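Local coordinates for protein polyhedrin (PDB 5A99) that packs into the crystalline polyhedra of an insect cypovirus, occlusion bodies that probably shelter virus particles between hosts, at residues N106-F111 and C181-S186; F113-D118 and G122-R127; N132-S137 and M141-E146. All coordinates share one frame; numbering follows the deposited sequence.

Contact 1: residues N106-F111 and C181-S186; sequences NEPVSF and CHPVIS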
ATOM      1  N   ASN A 106      -4.699   5.735 -23.683  1.00  9.13           N
ATOM      2  CA  ASN A 106      -3.869   5.234 -22.590  1.00 14.18           C
ATOM      3  C   ASN A 106      -4.378   3.923 -22.008  1.00 15.43           C
ATOM      4  O   ASN A 106      -3.710   3.319 -21.177  1.00 15.02           O
ATOM      5  CB  ASN A 106      -3.749   6.290 -21.469  1.00 10.52           C
ATOM      6  CG  ASN A 106      -5.114   6.759 -20.945  1.00 12.85           C
ATOM      7  OD1 ASN A 106      -6.129   6.653 -21.638  1.00 14.35           O
ATOM      8  ND2 ASN A 106      -5.132   7.297 -19.724  1.00 13.99           N
ATOM      9  N   GLU A 107      -5.557   3.492 -22.439  1.00 14.57           N
ATOM     10  CA  GLU A 107      -6.207   2.319 -21.850  1.00 17.92           C
ATOM     11  C   GLU A 107      -5.801   1.011 -22.525  1.00 13.30           C
ATOM     12  O   GLU A 107      -5.588   0.971 -23.732  1.00 14.49           O
ATOM     13  CB  GLU A 107      -7.726   2.465 -21.938  1.00 19.03           C
ATOM     14  CG  GLU A 107      -8.305   3.634 -21.140  1.00 14.65           C
ATOM     15  CD  GLU A 107      -9.817   3.623 -21.162  1.00 13.98           C
ATOM     16  OE1 GLU A 107     -10.396   3.954 -22.212  1.00 14.67           O
ATOM     17  OE2 GLU A 107     -10.431   3.258 -20.140  1.00 13.71           O
ATOM     18  N   PRO A 108      -5.725  -0.071 -21.739  1.00 12.86           N
ATOM     19  CA  PRO A 108      -5.316  -1.392 -22.224  1.00 14.30           C
ATOM     20  C   PRO A 108      -6.407  -2.030 -23.079  1.00 15.05           C
ATOM     21  O   PRO A 108      -7.599  -1.797 -22.865  1.00 17.38           O
ATOM     22  CB  PRO A 108      -5.103  -2.187 -20.929  1.00 14.72           C
ATOM     23  CG  PRO A 108      -6.052  -1.561 -19.953  1.00 16.24           C
ATOM     24  CD  PRO A 108      -6.093  -0.096 -20.312  1.00 14.67           C
ATOM     25  N   VAL A 109      -5.987  -2.822 -24.054  1.00 16.27           N
ATOM     26  CA  VAL A 109      -6.910  -3.538 -24.911  1.00 12.33           C
ATOM     27  C   VAL A 109      -7.350  -4.845 -24.267  1.00 14.08           C
ATOM     28  O   VAL A 109      -8.504  -5.262 -24.374  1.00 11.41           O
ATOM     29  CB  VAL A 109      -6.237  -3.855 -26.259  1.00 12.15           C
ATOM     30  CG1 VAL A 109      -7.199  -4.591 -27.178  1.00 17.31           C
ATOM     31  CG2 VAL A 109      -5.751  -2.582 -26.902  1.00 15.64           C
ATOM     32  N   SER A 110      -6.416  -5.496 -23.587  1.00 13.61           N
ATOM     33  CA  SER A 110      -6.676  -6.812 -23.046  1.00 12.76           C
ATOM     34  C   SER A 110      -5.613  -7.111 -22.011  1.00 14.55           C
ATOM     35  O   SER A 110      -4.693  -6.306 -21.790  1.00 11.43           O
ATOM     36  CB  SER A 110      -6.656  -7.869 -24.152  1.00 12.54           C
ATOM     37  OG  SER A 110      -5.334  -8.036 -24.645  1.00 19.36           O
ATOM     38  N   PHE A 111      -5.744  -8.265 -21.373  1.00 10.56           N
ATOM     39  CA  PHE A 111      -4.845  -8.634 -20.292  1.00 14.41           C
ATOM     40  C   PHE A 111      -4.501 -10.126 -20.319  1.00 12.39           C
ATOM     41  O   PHE A 111      -5.219 -10.944 -20.913  1.00 10.52           O
ATOM     42  CB  PHE A 111      -5.507  -8.303 -18.943  1.00 16.24           C
ATOM     43  CG  PHE A 111      -6.624  -9.243 -18.580  1.00 16.21           C
ATOM     44  CD1 PHE A 111      -6.354 -10.448 -17.950  1.00 19.16           C
ATOM     45  CD2 PHE A 111      -7.944  -8.943 -18.898  1.00 18.60           C
ATOM     46  CE1 PHE A 111      -7.375 -11.332 -17.637  1.00 10.66           C
ATOM     47  CE2 PHE A 111      -8.976  -9.830 -18.574  1.00 11.33           C
ATOM     48  CZ  PHE A 111      -8.680 -11.018 -17.939  1.00 12.22           C
ATOM     49  N   CYS A 181     -14.823  -2.270 -20.059  1.00 17.70           N
ATOM     50  CA  CYS A 181     -13.946  -1.527 -20.965  1.00 15.67           C
ATOM     51  C   CYS A 181     -12.923  -0.668 -20.244  1.00 15.14           C
ATOM     52  O   CYS A 181     -11.827  -0.455 -20.751  1.00 18.82           O
ATOM     53  CB  CYS A 181     -14.769  -0.595 -21.858  1.00 24.19           C
ATOM     54  SG  CYS A 181     -15.355  -1.310 -23.396  1.00 45.46           S
ATOM     55  N   HIS A 182     -13.306  -0.157 -19.079  1.00 14.42           N
ATOM     56  CA  HIS A 182     -12.504   0.807 -18.324  1.00 16.92           C
ATOM     57  C   HIS A 182     -12.278   0.216 -16.943  1.00 15.28           C
ATOM     58  O   HIS A 182     -13.040   0.461 -16.012  1.00 13.57           O
ATOM     59  CB  HIS A 182     -13.227   2.152 -18.242  1.00 13.65           C
ATOM     60  CG  HIS A 182     -13.759   2.623 -19.563  1.00 12.71           C
ATOM     61  ND1 HIS A 182     -12.984   3.310 -20.472  1.00 18.57           N
ATOM     62  CD2 HIS A 182     -14.974   2.484 -20.138  1.00 11.38           C
ATOM     63  CE1 HIS A 182     -13.704   3.582 -21.548  1.00 17.37           C
ATOM     64  NE2 HIS A 182     -14.916   3.092 -21.370  1.00 14.74           N
ATOM     65  N   PRO A 183     -11.224  -0.594 -16.820  1.00 14.54           N
ATOM     66  CA  PRO A 183     -11.073  -1.557 -15.728  1.00 17.42           C
ATOM     67  C   PRO A 183     -10.451  -1.022 -14.448  1.00 15.98           C
ATOM     68  O   PRO A 183      -9.621  -0.104 -14.459  1.00 11.80           O
ATOM     69  CB  PRO A 183     -10.144  -2.615 -16.338  1.00 14.03           C
ATOM     70  CG  PRO A 183      -9.265  -1.833 -17.244  1.00 18.50           C
ATOM     71  CD  PRO A 183     -10.149  -0.725 -17.816  1.00 13.47           C
ATOM     72  N   VAL A 184     -10.915  -1.600 -13.344  1.00 13.25           N
ATOM     73  CA  VAL A 184     -10.231  -1.575 -12.058  1.00 12.29           C
ATOM     74  C   VAL A 184      -9.944  -3.055 -11.800  1.00 10.99           C
ATOM     75  O   VAL A 184     -10.784  -3.905 -12.088  1.00 12.42           O
ATOM     76  CB  VAL A 184     -11.120  -1.012 -10.944  1.00  9.10           C
ATOM     77  CG1 VAL A 184     -10.583  -1.412  -9.576  1.00 15.28           C
ATOM     78  CG2 VAL A 184     -11.251   0.526 -11.056  1.00 11.00           C
ATOM     79  N   ILE A 185      -8.767  -3.387 -11.301  1.00  8.78           N
ATOM     80  CA  ILE A 185      -8.417  -4.795 -11.188  1.00 10.43           C
ATOM     81  C   ILE A 185      -7.942  -5.193  -9.798  1.00  8.77           C
ATOM     82  O   ILE A 185      -7.034  -4.574  -9.235  1.00 10.29           O
ATOM     83  CB  ILE A 185      -7.369  -5.184 -12.234  1.00  7.85           C
ATOM     84  CG1 ILE A 185      -7.980  -5.136 -13.641  1.00  8.81           C
ATOM     85  CG2 ILE A 185      -6.844  -6.578 -11.980  1.00  7.91           C
ATOM     86  CD1 ILE A 185      -6.951  -5.210 -14.733  1.00 13.26           C
ATOM     87  N   SER A 186      -8.588  -6.228  -9.258  1.00  9.42           N
ATOM     88  CA  SER A 186      -8.237  -6.825  -7.970  1.00 10.09           C
ATOM     89  C   SER A 186      -7.898  -8.319  -8.147  1.00 10.27           C
ATOM     90  O   SER A 186      -8.553  -9.020  -8.918  1.00  8.68           O
ATOM     91  CB  SER A 186      -9.394  -6.672  -6.973  1.00 12.61           C
ATOM     92  OG  SER A 186      -9.827  -5.323  -6.919  1.00 13.25           O
TER
HETATM   93  O   HOH W   1      -9.215  -0.350 -20.663  1.00 20.61           O

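Contact 2: residues F113-D118 and G122-R127; sequences FIVQGD and GSVWFR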
ATOM      1  N   PHE A 113      -3.361 -12.717 -17.051  1.00 12.38           N
ATOM      2  CA  PHE A 113      -3.051 -12.855 -15.632  1.00 10.07           C
ATOM      3  C   PHE A 113      -2.407 -14.218 -15.426  1.00  9.06           C
ATOM      4  O   PHE A 113      -2.963 -15.238 -15.838  1.00  8.48           O
ATOM      5  CB  PHE A 113      -4.334 -12.699 -14.810  1.00  9.14           C
ATOM      6  CG  PHE A 113      -4.142 -12.854 -13.328  1.00  5.24           C
ATOM      7  CD1 PHE A 113      -3.360 -11.953 -12.615  1.00  8.90           C
ATOM      8  CD2 PHE A 113      -4.755 -13.888 -12.639  1.00 10.27           C
ATOM      9  CE1 PHE A 113      -3.199 -12.082 -11.240  1.00 11.92           C
ATOM     10  CE2 PHE A 113      -4.595 -14.022 -11.264  1.00  6.41           C
ATOM     11  CZ  PHE A 113      -3.809 -13.116 -10.571  1.00  9.30           C
ATOM     12  N   ILE A 114      -1.215 -14.221 -14.828  1.00 10.42           N
ATOM     13  CA  ILE A 114      -0.449 -15.443 -14.618  1.00 10.02           C
ATOM     14  C   ILE A 114       0.009 -15.578 -13.177  1.00 10.19           C
ATOM     15  O   ILE A 114       0.633 -14.673 -12.614  1.00  6.62           O
ATOM     16  CB  ILE A 114       0.806 -15.515 -15.529  1.00 15.26           C
ATOM     17  CG1 ILE A 114       0.421 -15.282 -16.991  1.00 13.16           C
ATOM     18  CG2 ILE A 114       1.501 -16.873 -15.388  1.00 13.64           C
ATOM     19  CD1 ILE A 114       1.563 -14.814 -17.837  1.00 13.85           C
ATOM     20  N   VAL A 115      -0.317 -16.724 -12.587  1.00  8.86           N
ATOM     21  CA  VAL A 115       0.160 -17.078 -11.263  1.00  8.18           C
ATOM     22  C   VAL A 115       1.130 -18.241 -11.426  1.00  8.14           C
ATOM     23  O   VAL A 115       0.915 -19.135 -12.235  1.00  9.86           O
ATOM     24  CB  VAL A 115      -0.993 -17.463 -10.315  1.00 14.47           C
ATOM     25  CG1 VAL A 115      -1.895 -16.255 -10.078  1.00  6.84           C
ATOM     26  CG2 VAL A 115      -1.785 -18.638 -10.872  1.00 12.40           C
ATOM     27  N   GLN A 116       2.226 -18.181 -10.688  1.00  9.81           N
ATOM     28  CA  GLN A 116       3.289 -19.168 -10.792  1.00  8.88           C
ATOM     29  C   GLN A 116       3.868 -19.478  -9.424  1.00  6.81           C
ATOM     30  O   GLN A 116       3.983 -18.598  -8.576  1.00 10.89           O
ATOM     31  CB  GLN A 116       4.401 -18.657 -11.709  1.00  8.39           C
ATOM     32  CG  GLN A 116       5.574 -19.618 -11.839  1.00  8.83           C
ATOM     33  CD  GLN A 116       6.683 -19.085 -12.759  1.00 11.71           C
ATOM     34  OE1 GLN A 116       6.410 -18.519 -13.816  1.00 17.77           O
ATOM     35  NE2 GLN A 116       7.933 -19.283 -12.362  1.00 16.47           N
ATOM     36  N   GLY A 117       4.248 -20.735  -9.234  1.00  9.26           N
ATOM     37  CA  GLY A 117       4.733 -21.225  -7.962  1.00 10.65           C
ATOM     38  C   GLY A 117       3.821 -22.326  -7.472  1.00 13.58           C
ATOM     39  O   GLY A 117       2.948 -22.784  -8.219  1.00 12.33           O
ATOM     40  N   ASP A 118       4.033 -22.769  -6.232  1.00  9.80           N
ATOM     41  CA  ASP A 118       3.170 -23.774  -5.634  1.00 15.87           C
ATOM     42  C   ASP A 118       1.944 -23.047  -5.120  1.00 17.88           C
ATOM     43  O   ASP A 118       1.788 -22.819  -3.916  1.00 10.00           O
ATOM     44  CB  ASP A 118       3.876 -24.510  -4.489  1.00 12.30           C
ATOM     45  CG  ASP A 118       3.040 -25.636  -3.924  1.00 17.06           C
ATOM     46  OD1 ASP A 118       2.259 -26.227  -4.697  1.00 16.85           O
ATOM     47  OD2 ASP A 118       3.160 -25.927  -2.714  1.00 18.98           O
ATOM     48  N   GLY A 122      -7.348 -22.927  -5.428  1.00 10.85           N
ATOM     49  CA  GLY A 122      -8.605 -22.522  -4.824  1.00 12.65           C
ATOM     50  C   GLY A 122      -8.580 -21.121  -4.231  1.00 11.28           C
ATOM     51  O   GLY A 122      -9.613 -20.585  -3.850  1.00 11.40           O
ATOM     52  N   SER A 123      -7.403 -20.524  -4.136  1.00 13.44           N
ATOM     53  CA  SER A 123      -7.300 -19.159  -3.633  1.00 13.38           C
ATOM     54  C   SER A 123      -7.173 -18.157  -4.779  1.00 10.80           C
ATOM     55  O   SER A 123      -7.201 -16.951  -4.566  1.00 12.59           O
ATOM     56  CB  SER A 123      -6.109 -19.024  -2.683  1.00 12.71           C
ATOM     57  OG  SER A 123      -4.883 -18.960  -3.391  1.00 10.51           O
ATOM     58  N   VAL A 124      -7.021 -18.642  -6.002  1.00 11.29           N
ATOM     59  CA  VAL A 124      -6.808 -17.715  -7.109  1.00 13.59           C
ATOM     60  C   VAL A 124      -8.096 -16.959  -7.453  1.00 11.82           C
ATOM     61  O   VAL A 124      -9.084 -17.548  -7.889  1.00  8.44           O
ATOM     62  CB  VAL A 124      -6.249 -18.419  -8.360  1.00 14.34           C
ATOM     63  CG1 VAL A 124      -6.129 -17.427  -9.481  1.00 12.15           C
ATOM     64  CG2 VAL A 124      -4.898 -19.049  -8.055  1.00 11.67           C
ATOM     65  N   TRP A 125      -8.063 -15.645  -7.240  1.00 11.36           N
ATOM     66  CA  TRP A 125      -9.240 -14.803  -7.344  1.00 12.21           C
ATOM     67  C   TRP A 125      -8.882 -13.574  -8.161  1.00  9.04           C
ATOM     68  O   TRP A 125      -7.848 -12.961  -7.950  1.00 10.54           O
ATOM     69  CB  TRP A 125      -9.712 -14.420  -5.938  1.00  9.35           C
ATOM     70  CG  TRP A 125     -10.803 -13.396  -5.907  1.00 12.06           C
ATOM     71  CD1 TRP A 125     -12.130 -13.611  -6.142  1.00 10.14           C
ATOM     72  CD2 TRP A 125     -10.670 -12.000  -5.594  1.00  9.51           C
ATOM     73  NE1 TRP A 125     -12.829 -12.439  -6.010  1.00 10.23           N
ATOM     74  CE2 TRP A 125     -11.961 -11.435  -5.670  1.00  8.79           C
ATOM     75  CE3 TRP A 125      -9.591 -11.177  -5.260  1.00 11.92           C
ATOM     76  CZ2 TRP A 125     -12.201 -10.084  -5.426  1.00 12.37           C
ATOM     77  CZ3 TRP A 125      -9.836  -9.825  -5.008  1.00 10.79           C
ATOM     78  CH2 TRP A 125     -11.126  -9.296  -5.100  1.00 13.23           C
ATOM     79  N   PHE A 126      -9.744 -13.213  -9.100  1.00 11.77           N
ATOM     80  CA  PHE A 126      -9.418 -12.180 -10.066  1.00 12.36           C
ATOM     81  C   PHE A 126     -10.717 -11.483 -10.470  1.00  8.93           C
ATOM     82  O   PHE A 126     -11.662 -12.138 -10.902  1.00 10.12           O
ATOM     83  CB  PHE A 126      -8.720 -12.823 -11.278  1.00  9.62           C
ATOM     84  CG  PHE A 126      -8.319 -11.850 -12.340  1.00  8.85           C
ATOM     85  CD1 PHE A 126      -7.120 -11.156 -12.254  1.00  9.39           C
ATOM     86  CD2 PHE A 126      -9.141 -11.631 -13.432  1.00  8.98           C
ATOM     87  CE1 PHE A 126      -6.765 -10.255 -13.236  1.00 12.60           C
ATOM     88  CE2 PHE A 126      -8.791 -10.726 -14.418  1.00 14.12           C
ATOM     89  CZ  PHE A 126      -7.606 -10.041 -14.326  1.00 12.53           C
ATOM     90  N   ARG A 127     -10.769 -10.162 -10.310  1.00  7.99           N
ATOM     91  CA  ARG A 127     -12.005  -9.418 -10.545  1.00  9.63           C
ATOM     92  C   ARG A 127     -11.715  -8.094 -11.213  1.00 11.36           C
ATOM     93  O   ARG A 127     -11.000  -7.250 -10.661  1.00 11.30           O
ATOM     94  CB  ARG A 127     -12.747  -9.168  -9.219  1.00 12.83           C
ATOM     95  CG  ARG A 127     -14.129  -8.493  -9.370  1.00 13.63           C
ATOM     96  CD  ARG A 127     -14.705  -8.155  -8.026  1.00 10.90           C
ATOM     97  NE  ARG A 127     -13.846  -7.188  -7.343  1.00  9.40           N
ATOM     98  CZ  ARG A 127     -13.874  -6.936  -6.042  1.00 10.70           C
ATOM     99  NH1 ARG A 127     -14.716  -7.582  -5.253  1.00 18.47           N
ATOM    100  NH2 ARG A 127     -13.054  -6.029  -5.525  1.00 11.88           N
TER

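Contact 3: residues N132-S137 and M141-E146; sequences NNISSS and MEAVSE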
ATOM      1  N   ASN A 132     -16.034   2.598 -11.586  1.00 12.61           N
ATOM      2  CA  ASN A 132     -16.698   3.072 -10.374  1.00 16.83           C
ATOM      3  C   ASN A 132     -16.378   2.202  -9.163  1.00 14.69           C
ATOM      4  O   ASN A 132     -16.655   2.584  -8.032  1.00 11.30           O
ATOM      5  CB  ASN A 132     -18.215   3.199 -10.584  1.00 13.36           C
ATOM      6  CG  ASN A 132     -18.902   1.858 -10.903  1.00 14.75           C
ATOM      7  OD1 ASN A 132     -18.450   0.788 -10.495  1.00 19.14           O
ATOM      8  ND2 ASN A 132     -20.009   1.926 -11.638  1.00 15.86           N
ATOM      9  N   ASN A 133     -15.784   1.038  -9.432  1.00 11.12           N
ATOM     10  CA  ASN A 133     -15.198   0.176  -8.411  1.00  9.26           C
ATOM     11  C   ASN A 133     -16.198  -0.351  -7.379  1.00 10.45           C
ATOM     12  O   ASN A 133     -15.857  -0.529  -6.200  1.00 10.16           O
ATOM     13  CB  ASN A 133     -14.050   0.909  -7.710  1.00 10.98           C
ATOM     14  CG  ASN A 133     -13.227   0.005  -6.807  1.00 11.50           C
ATOM     15  OD1 ASN A 133     -13.067  -1.195  -7.059  1.00 11.70           O
ATOM     16  ND2 ASN A 133     -12.686   0.586  -5.747  1.00 14.01           N
ATOM     17  N   ILE A 134     -17.418  -0.625  -7.831  1.00 13.76           N
ATOM     18  CA  ILE A 134     -18.418  -1.284  -6.996  1.00 15.44           C
ATOM     19  C   ILE A 134     -18.542  -2.732  -7.431  1.00 14.71           C
ATOM     20  O   ILE A 134     -18.777  -3.035  -8.610  1.00 12.59           O
ATOM     21  CB  ILE A 134     -19.786  -0.576  -7.053  1.00 14.44           C
ATOM     22  CG1 ILE A 134     -19.630   0.875  -6.565  1.00 17.47           C
ATOM     23  CG2 ILE A 134     -20.832  -1.332  -6.216  1.00  8.32           C
ATOM     24  CD1 ILE A 134     -20.826   1.752  -6.881  1.00 19.04           C
ATOM     25  N   SER A 135     -18.381  -3.621  -6.458  1.00 16.93           N
ATOM     26  CA  SER A 135     -18.183  -5.026  -6.742  1.00 14.02           C
ATOM     27  C   SER A 135     -19.496  -5.712  -7.046  1.00 10.16           C
ATOM     28  O   SER A 135     -20.438  -5.695  -6.243  1.00 10.33           O
ATOM     29  CB  SER A 135     -17.458  -5.709  -5.584  1.00 11.65           C
ATOM     30  OG  SER A 135     -16.172  -5.148  -5.394  1.00 14.27           O
ATOM     31  N   SER A 136     -19.545  -6.294  -8.237  1.00 11.34           N
ATOM     32  CA  SER A 136     -20.686  -7.072  -8.700  1.00  9.80           C
ATOM     33  C   SER A 136     -22.009  -6.312  -8.613  1.00 12.09           C
ATOM     34  O   SER A 136     -23.061  -6.920  -8.452  1.00 14.63           O
ATOM     35  CB  SER A 136     -20.785  -8.386  -7.916  1.00 15.66           C
ATOM     36  OG  SER A 136     -21.843  -9.207  -8.404  1.00 12.91           O
ATOM     37  N   SER A 137     -21.955  -4.989  -8.742  1.00 14.92           N
ATOM     38  CA  SER A 137     -23.153  -4.155  -8.628  1.00 13.84           C
ATOM     39  C   SER A 137     -22.880  -2.743  -9.121  1.00 15.44           C
ATOM     40  O   SER A 137     -21.723  -2.334  -9.265  1.00 15.77           O
ATOM     41  CB  SER A 137     -23.625  -4.102  -7.166  1.00 15.26           C
ATOM     42  OG  SER A 137     -24.813  -3.337  -7.020  1.00 15.24           O
ATOM     43  N   MET A 141     -24.883  -0.878  -1.422  1.00 11.26           N
ATOM     44  CA  MET A 141     -25.457  -1.842  -0.477  1.00 14.39           C
ATOM     45  C   MET A 141     -25.707  -3.201  -1.128  1.00 12.24           C
ATOM     46  O   MET A 141     -25.764  -4.231  -0.439  1.00 12.20           O
ATOM     47  CB  MET A 141     -26.767  -1.317   0.093  1.00 13.23           C
ATOM     48  CG  MET A 141     -26.615  -0.095   0.948  1.00 10.80           C
ATOM     49  SD  MET A 141     -28.188   0.417   1.663  1.00 12.87           S
ATOM     50  CE  MET A 141     -27.730   2.096   2.127  1.00 13.88           C
ATOM     51  N   GLU A 142     -25.854  -3.192  -2.451  1.00  9.77           N
ATOM     52  CA  GLU A 142     -26.102  -4.425  -3.202  1.00  8.86           C
ATOM     53  C   GLU A 142     -24.794  -5.156  -3.469  1.00 13.28           C
ATOM     54  O   GLU A 142     -24.782  -6.377  -3.649  1.00 10.19           O
ATOM     55  CB  GLU A 142     -26.805  -4.127  -4.531  1.00  9.29           C
ATOM     56  CG  GLU A 142     -27.110  -5.379  -5.345  1.00 18.48           C
ATOM     57  CD  GLU A 142     -27.667  -5.082  -6.726  1.00 22.25           C
ATOM     58  OE1 GLU A 142     -27.013  -4.336  -7.489  1.00 18.81           O
ATOM     59  OE2 GLU A 142     -28.753  -5.619  -7.055  1.00 23.28           O
ATOM     60  N   ALA A 143     -23.702  -4.387  -3.468  1.00 10.46           N
ATOM     61  CA  ALA A 143     -22.360  -4.880  -3.763  1.00 15.67           C
ATOM     62  C   ALA A 143     -22.028  -6.160  -3.002  1.00 12.48           C
ATOM     63  O   ALA A 143     -22.373  -6.313  -1.831  1.00  8.88           O
ATOM     64  CB  ALA A 143     -21.336  -3.797  -3.444  1.00 10.84           C
ATOM     65  N   VAL A 144     -21.350  -7.074  -3.681  1.00  7.57           N
ATOM     66  CA  VAL A 144     -20.999  -8.360  -3.100  1.00 10.12           C
ATOM     67  C   VAL A 144     -19.553  -8.715  -3.396  1.00 10.51           C
ATOM     68  O   VAL A 144     -19.072  -8.542  -4.520  1.00 15.16           O
ATOM     69  CB  VAL A 144     -21.943  -9.472  -3.596  1.00 14.57           C
ATOM     70  CG1 VAL A 144     -21.365 -10.853  -3.305  1.00 12.69           C
ATOM     71  CG2 VAL A 144     -23.294  -9.312  -2.945  1.00 15.22           C
ATOM     72  N   SER A 145     -18.856  -9.202  -2.374  1.00 13.17           N
ATOM     73  CA  SER A 145     -17.410  -9.417  -2.460  1.00 18.30           C
ATOM     74  C   SER A 145     -17.033 -10.840  -2.879  1.00  9.50           C
ATOM     75  O   SER A 145     -15.876 -11.116  -3.189  1.00 14.37           O
ATOM     76  CB  SER A 145     -16.772  -9.126  -1.113  1.00 12.81           C
ATOM     77  OG  SER A 145     -17.241 -10.041  -0.145  1.00 12.68           O
ATOM     78  N   GLU A 146     -18.010 -11.739  -2.861  1.00 10.39           N
ATOM     79  CA  GLU A 146     -17.776 -13.137  -3.192  1.00  9.83           C
ATOM     80  C   GLU A 146     -18.667 -13.594  -4.350  1.00 12.63           C
ATOM     81  O   GLU A 146     -19.880 -13.769  -4.188  1.00 13.85           O
ATOM     82  CB  GLU A 146     -18.035 -14.026  -1.976  1.00 10.97           C
ATOM     83  CG  GLU A 146     -17.126 -13.766  -0.780  1.00 13.67           C
ATOM     84  CD  GLU A 146     -15.686 -14.204  -1.016  1.00 14.45           C
ATOM     85  OE1 GLU A 146     -15.381 -14.758  -2.104  1.00 13.28           O
ATOM     86  OE2 GLU A 146     -14.858 -13.991  -0.101  1.00 13.05           O
TER
HETATM   87  O   HOH W   2     -23.828  -8.070  -6.314  1.00 21.80           O

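Contact 1: residues N106-F111 and C181-S186
The carboxylate of E107 and the imidazole of H182 lie nearly in one plane, 17° apart, and meet edge to edge. ND1 of H182 donates to OE2 of E107 at 2.6 Å, a short bond with an N-H...O angle of 154°. OE2 sits close to the ring plane and receives the proton on its syn lone pair, the side that faces OE1. An extended E107 chain reaches across to the ring. The carboxylate has further donors, W63 NE1 to OE2 and G104 N to OE1; together these bonds would fix its rotation. This His-carboxylate pair stands just ahead of two strands that belong to different sheets, 110-116 in the six-stranded antiparallel sheet and 184-190 in the three-stranded one. Next to it the two prolines touch through their ring corners, P108 CG to P183 CG at 4.2 Å, with L39 against P108 and with F174 and V128 against P183. A water lies between the backbones beside them, 3.1 Å from P108 O and 2.6 Å from C181 O. Deeper in, F111 and I185 both pack on F126.

Contact 2: residues F113-D118 and G122-R127
F113 and F126 meet as an offset stack, ring centroids 4.7 Å apart and planes inclined by 30°. The bump is CD1 of F126, which rides 3.5 Å above one face of the F113 ring, displaced toward the rim, and comes within 3.6 Å of F113 CG. Its neighbour CE1 leans over the root of the same side chain, 3.8 Å from F113 CB. Both phenylalanines hold CG anti to the backbone N (chi1 179° for F113 and -179° for F126), and the two side chains run antiparallel alongside each other. V124 fills the angle between F113 and V115: its CG1 methyl lies at the edge of the F113 ring, 4.1 Å from CE2, while CG2 meets V115 CG2 at 4.2 Å. Strands 110-116 and 125-129 belong to different antiparallel sheets, and these buried side chains fill part of the space where the sheets face each other. F187 meets the ring of F113, extending the aromatic cluster. W125 turns away from this core, and R211 of a neighbouring subunit makes a cation-pi contact with its indole. R127 CB lies over one face of that indole, and NH2 forms a salt bridge with D214 of the same subunit.

Contact 3: residues N132-S137 and M141-E146
This is a largely polar contact within one long loop: segments 132-137 and 141-146, both without regular structure, meet in the connection from strand 125-129 to strand 157-161, the centre of the contact lying about 22 Å from the centre of the chain. The side-chain link is S137 OG to E142 OE1, a very short hydrogen bond of 2.5 Å in which the serine donates. S137 carries OG anti to its own N (chi1 -178°), which brings the hydroxyl against the glutamate chain, 3.3 Å from E142 CB; the same oxygen also bonds to F139 N, so it is held from within the intervening residues too. The other carboxylate oxygen, OE2, makes a salt bridge with R18 of a neighbouring subunit. Between the backbones, V144 N donates to S135 O at 3.0 Å, and A143 CA makes a CA-H...O contact with the same oxygen. A143 CB rests on I134 CG2 at 3.7 Å. A water donates to S136 O at 2.5 Å and to E142 O at 3.3 Å. Y32 of the neighbouring subunit bonds to S135 OG, and R147 to S136 OG. N132 OD1 accepts from I134 N in an Asx turn, which runs straight into a type II beta turn from I134 to S137, a pairing of tight turns that shapes this loop where it packs against another subunit of the trimer.

Overall arrangement
From the N terminus, the chain reaches the first half of contact 1 as it enters strand 110-116, and the same strand then supplies the first half of contact 2. Three residues later the chain returns as 122-127, closing contact 2 at the start of strand 125-129. The loop beyond that strand folds on itself at contact 3, again over a small gap. Only at 181-186 does contact 1 close, so contacts 2 and 3 lie in series within its span. Contacts 1 and 2 tie the six-stranded sheet to the three-stranded one; within the latter, S186 O and R127 N probably hydrogen-bond between neighbouring strands. V184 packs on N133, linking contacts 1 and 3. All three contacts reach a neighbouring subunit.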